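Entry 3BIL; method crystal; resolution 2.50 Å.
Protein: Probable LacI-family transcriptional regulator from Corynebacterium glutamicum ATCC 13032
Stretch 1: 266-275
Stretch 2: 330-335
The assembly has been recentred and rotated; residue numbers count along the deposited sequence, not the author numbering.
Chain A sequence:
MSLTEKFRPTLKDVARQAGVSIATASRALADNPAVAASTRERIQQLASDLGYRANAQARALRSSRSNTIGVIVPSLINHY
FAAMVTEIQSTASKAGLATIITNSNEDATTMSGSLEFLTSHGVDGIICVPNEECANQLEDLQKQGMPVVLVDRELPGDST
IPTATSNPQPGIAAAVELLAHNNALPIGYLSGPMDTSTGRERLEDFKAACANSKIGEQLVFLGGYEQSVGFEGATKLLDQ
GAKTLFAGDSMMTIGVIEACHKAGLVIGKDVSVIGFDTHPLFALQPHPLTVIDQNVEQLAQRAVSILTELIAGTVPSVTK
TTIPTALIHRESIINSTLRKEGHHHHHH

Stretch 1 (266-275) VIGKDVSVIG
Stretch 2 330-335: RESIIN

Serines often tie irregular segments to strands, because a short hydroxyl side chain can bond nearby backbone groups. The contact between 266-275 and 330-335 uses two such serines, one from each stretch. The first stretch begins as a loop, where Val266 O accepts from Lys269 N (3.0 Å) and Asp270 N (2.6 Å). Asp270, chi1 m, returns OD2 to Val266 N at 3.2 Å. Gly268 sits at phi/psi 66/0; an ideal CB would lie 2.6 Å from Glu331 O, a clash. From Ser272 onward the chain is an extended strand, whereas the second stretch has no regular structure: Ser332 is bent (-103/19), and Ile333 (-116/119) and Ile334 (-69/144) are extended. The two chains run in roughly opposite directions here.

The nearest CA pairs are Gly268 with Ser332 (3.8 Å) and Ser272 with Ile333 (4.6 Å); Val273 carries two of the bonds: its N donates to Ser332 O at 2.8 Å and its O accepts from Ser332 OG, also at 2.8 Å. The p rotamer of Ser332 allows this second bond, so one serine engages both polar backbone groups of Val273. Ser332 O also lies 3.1 Å from Ser272 CA in a CA-H...O contact. Ser272, chi1 m, presents OG to Ile334 N at 3.1 Å with an N-H...O angle of 156°.

Isoleucines fill the space around these polar links. Ile333 points its CA-to-CB bond away, yet its m,m conformation brings CD1 back to 3.2 Å from CD1 of Ile274, also m,m, an apolar contact below usual van der Waals separation. Ile334 combines chi1 m with an off-rotamer chi2 of 98°; its CD1 reaches 3.1 Å from Val271 C and 3.0 Å from Ser272 OG, both likewise short. Ile267, m,t, adds CG2 against Ser332 CB at 3.5 Å. Together the stretches bury 401 Å².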

ATOM      1  N   VAL A 266     -24.384   5.517  -2.863  1.00 36.03           N
ATOM      2  CA  VAL A 266     -23.875   5.564  -1.490  1.00 34.67           C
ATOM      3  C   VAL A 266     -23.839   4.146  -0.904  1.00 31.54           C
ATOM      4  O   VAL A 266     -24.881   3.542  -0.665  1.00 32.73           O
ATOM      5  CB  VAL A 266     -24.723   6.520  -0.560  1.00 39.08           C
ATOM      6  CG1 VAL A 266     -23.999   6.785   0.798  1.00 38.55           C
ATOM      7  CG2 VAL A 266     -25.019   7.841  -1.253  1.00 34.40           C
ATOM      8  N   ILE A 267     -22.634   3.616  -0.694  1.00 27.07           N
ATOM      9  CA  ILE A 267     -22.446   2.420   0.087  1.00 25.34           C
ATOM     10  C   ILE A 267     -23.046   2.548   1.471  1.00 31.75           C
ATOM     11  O   ILE A 267     -23.002   3.627   2.081  1.00 36.50           O
ATOM     12  CB  ILE A 267     -20.969   2.074   0.230  1.00 23.64           C
ATOM     13  CG1 ILE A 267     -20.402   1.868  -1.171  1.00 21.19           C
ATOM     14  CG2 ILE A 267     -20.805   0.820   1.173  1.00 17.88           C
ATOM     15  CD1 ILE A 267     -19.058   1.291  -1.251  1.00 25.83           C
ATOM     16  N   GLY A 268     -23.581   1.441   1.986  1.00 33.28           N
ATOM     17  CA  GLY A 268     -24.355   1.480   3.228  1.00 32.97           C
ATOM     18  C   GLY A 268     -25.671   2.255   3.141  1.00 39.16           C
ATOM     19  O   GLY A 268     -26.389   2.337   4.129  1.00 46.47           O
ATOM     20  N   LYS A 269     -26.009   2.812   1.978  1.00 38.88           N
ATOM     21  CA  LYS A 269     -27.312   3.471   1.780  1.00 43.72           C
ATOM     22  C   LYS A 269     -28.071   2.945   0.533  1.00 45.26           C
ATOM     23  O   LYS A 269     -29.220   2.530   0.620  1.00 44.93           O
ATOM     24  CB  LYS A 269     -27.108   4.991   1.749  1.00 47.01           C
ATOM     25  CG  LYS A 269     -28.290   5.838   1.330  1.00 50.42           C
ATOM     26  CD  LYS A 269     -28.897   6.643   2.481  1.00 52.22           C
ATOM     27  CE  LYS A 269     -30.267   7.244   2.059  1.00 53.30           C
ATOM     28  NZ  LYS A 269     -31.352   6.188   1.937  1.00 51.97           N
ATOM     29  N   ASP A 270     -27.419   2.922  -0.623  1.00 46.87           N
ATOM     30  CA  ASP A 270     -28.085   2.513  -1.864  1.00 44.74           C
ATOM     31  C   ASP A 270     -27.676   1.116  -2.304  1.00 43.77           C
ATOM     32  O   ASP A 270     -28.336   0.535  -3.139  1.00 45.90           O
ATOM     33  CB  ASP A 270     -27.768   3.494  -2.995  1.00 48.16           C
ATOM     34  CG  ASP A 270     -28.332   4.870  -2.754  1.00 55.51           C
ATOM     35  OD1 ASP A 270     -29.567   4.976  -2.503  1.00 59.71           O
ATOM     36  OD2 ASP A 270     -27.539   5.849  -2.824  1.00 57.02           O
ATOM     37  N   VAL A 271     -26.591   0.586  -1.743  1.00 37.94           N
ATOM     38  CA  VAL A 271     -26.100  -0.730  -2.092  1.00 30.82           C
ATOM     39  C   VAL A 271     -25.290  -1.215  -0.891  1.00 33.31           C
ATOM     40  O   VAL A 271     -24.743  -0.383  -0.158  1.00 34.31           O
ATOM     41  CB  VAL A 271     -25.148  -0.586  -3.250  1.00 31.52           C
ATOM     42  CG1 VAL A 271     -23.870   0.241  -2.798  1.00 25.01           C
ATOM     43  CG2 VAL A 271     -24.748  -1.911  -3.796  1.00 26.36           C
ATOM     44  N   SER A 272     -25.173  -2.529  -0.693  1.00 26.95           N
ATOM     45  CA  SER A 272     -24.356  -3.067   0.382  1.00 25.61           C
ATOM     46  C   SER A 272     -22.993  -3.511  -0.132  1.00 28.44           C
ATOM     47  O   SER A 272     -22.919  -4.054  -1.211  1.00 24.34           O
ATOM     48  CB  SER A 272     -25.040  -4.270   1.066  1.00 21.43           C
ATOM     49  OG  SER A 272     -26.283  -3.875   1.642  1.00 21.19           O
ATOM     50  N   VAL A 273     -21.926  -3.331   0.666  1.00 28.05           N
ATOM     51  CA  VAL A 273     -20.611  -3.840   0.290  1.00 24.68           C
ATOM     52  C   VAL A 273     -20.027  -4.729   1.389  1.00 25.63           C
ATOM     53  O   VAL A 273     -20.141  -4.416   2.566  1.00 25.73           O
ATOM     54  CB  VAL A 273     -19.620  -2.690  -0.080  1.00 20.94           C
ATOM     55  CG1 VAL A 273     -18.220  -3.232  -0.440  1.00 19.15           C
ATOM     56  CG2 VAL A 273     -20.145  -1.938  -1.257  1.00 20.05           C
ATOM     57  N   ILE A 274     -19.421  -5.838   0.976  1.00 23.31           N
ATOM     58  CA  ILE A 274     -18.512  -6.576   1.812  1.00 27.60           C
ATOM     59  C   ILE A 274     -17.134  -6.545   1.170  1.00 26.50           C
ATOM     60  O   ILE A 274     -17.001  -6.963   0.018  1.00 24.97           O
ATOM     61  CB  ILE A 274     -18.911  -8.063   1.981  1.00 27.20           C
ATOM     62  CG1 ILE A 274     -20.381  -8.202   2.411  1.00 30.16           C
ATOM     63  CG2 ILE A 274     -17.959  -8.743   2.978  1.00 21.77           C
ATOM     64  CD1 ILE A 274     -20.681  -7.814   3.852  1.00 25.54           C
ATOM     65  N   GLY A 275     -16.120  -6.070   1.917  1.00 23.17           N
ATOM     66  CA  GLY A 275     -14.780  -5.920   1.375  1.00 21.03           C
ATOM     67  C   GLY A 275     -13.898  -7.009   1.856  1.00 19.87           C
ATOM     68  O   GLY A 275     -14.267  -7.743   2.740  1.00 23.51           O
ATOM     69  N   ARG A 330     -19.009  -3.414  10.335  1.00 27.62           N
ATOM     70  CA  ARG A 330     -18.996  -1.965  10.339  1.00 24.08           C
ATOM     71  C   ARG A 330     -20.337  -1.454   9.852  1.00 28.93           C
ATOM     72  O   ARG A 330     -21.356  -1.896  10.381  1.00 28.22           O
ATOM     73  CB  ARG A 330     -17.860  -1.421   9.550  1.00 24.98           C
ATOM     74  CG  ARG A 330     -16.517  -1.916  10.050  1.00 26.52           C
ATOM     75  CD  ARG A 330     -15.472  -0.831   9.754  1.00 23.47           C
ATOM     76  NE  ARG A 330     -14.132  -1.271  10.106  1.00 18.51           N
ATOM     77  CZ  ARG A 330     -13.206  -1.662   9.261  1.00 19.41           C
ATOM     78  NH1 ARG A 330     -13.430  -1.644   7.952  1.00 27.84           N
ATOM     79  NH2 ARG A 330     -12.033  -2.042   9.729  1.00 21.95           N
ATOM     80  N   GLU A 331     -20.380  -0.548   8.875  1.00 32.29           N
ATOM     81  CA  GLU A 331     -21.692  -0.004   8.476  1.00 36.82           C
ATOM     82  C   GLU A 331     -22.107  -0.023   6.981  1.00 38.95           C
ATOM     83  O   GLU A 331     -22.883   0.832   6.547  1.00 39.94           O
ATOM     84  CB  GLU A 331     -21.875   1.392   9.060  1.00 44.85           C
ATOM     85  CG  GLU A 331     -22.580   1.402  10.425  1.00 56.69           C
ATOM     86  CD  GLU A 331     -21.631   1.606  11.618  1.00 61.03           C
ATOM     87  OE1 GLU A 331     -21.861   0.951  12.675  1.00 64.07           O
ATOM     88  OE2 GLU A 331     -20.676   2.425  11.496  1.00 60.26           O
ATOM     89  N   SER A 332     -21.636  -1.002   6.204  1.00 36.00           N
ATOM     90  CA  SER A 332     -21.904  -1.018   4.759  1.00 29.66           C
ATOM     91  C   SER A 332     -22.998  -2.015   4.274  1.00 35.65           C
ATOM     92  O   SER A 332     -23.060  -2.342   3.085  1.00 37.98           O
ATOM     93  CB  SER A 332     -20.597  -1.233   4.007  1.00 28.22           C
ATOM     94  OG  SER A 332     -19.860  -2.337   4.493  1.00 28.03           O
ATOM     95  N   ILE A 333     -23.858  -2.476   5.188  1.00 34.85           N
ATOM     96  CA  ILE A 333     -24.975  -3.354   4.882  1.00 35.10           C
ATOM     97  C   ILE A 333     -26.277  -2.628   5.208  1.00 37.98           C
ATOM     98  O   ILE A 333     -26.503  -2.260   6.352  1.00 38.90           O
ATOM     99  CB  ILE A 333     -24.958  -4.616   5.770  1.00 35.37           C
ATOM    100  CG1 ILE A 333     -23.597  -5.337   5.750  1.00 33.84           C
ATOM    101  CG2 ILE A 333     -26.121  -5.538   5.416  1.00 35.94           C
ATOM    102  CD1 ILE A 333     -23.111  -5.741   4.412  1.00 29.66           C
ATOM    103  N   ILE A 334     -27.127  -2.432   4.202  1.00 42.44           N
ATOM    104  CA  ILE A 334     -28.496  -1.933   4.394  1.00 44.45           C
ATOM    105  C   ILE A 334     -29.375  -2.960   5.097  1.00 50.90           C
ATOM    106  O   ILE A 334     -29.235  -4.156   4.877  1.00 50.15           O
ATOM    107  CB  ILE A 334     -29.179  -1.647   3.043  1.00 41.67           C
ATOM    108  CG1 ILE A 334     -28.399  -0.607   2.249  1.00 45.14           C
ATOM    109  CG2 ILE A 334     -30.578  -1.103   3.241  1.00 39.13           C
ATOM    110  CD1 ILE A 334     -27.517  -1.200   1.240  1.00 46.52           C
ATOM    111  N   ASN A 335     -30.286  -2.493   5.945  1.00 58.40           N
ATOM    112  CA  ASN A 335     -31.414  -3.324   6.332  1.00 60.21           C
ATOM    113  C   ASN A 335     -32.697  -3.082   5.501  1.00 63.52           C
ATOM    114  O   ASN A 335     -33.321  -2.015   5.597  1.00 61.94           O
ATOM    115  CB  ASN A 335     -31.711  -3.242   7.821  1.00 59.15           C
ATOM    116  CG  ASN A 335     -32.509  -4.438   8.287  1.00 60.79           C
ATOM    117  OD1 ASN A 335     -33.422  -4.332   9.104  1.00 61.29           O
ATOM    118  ND2 ASN A 335     -32.191  -5.592   7.726  1.00 60.51           N
TER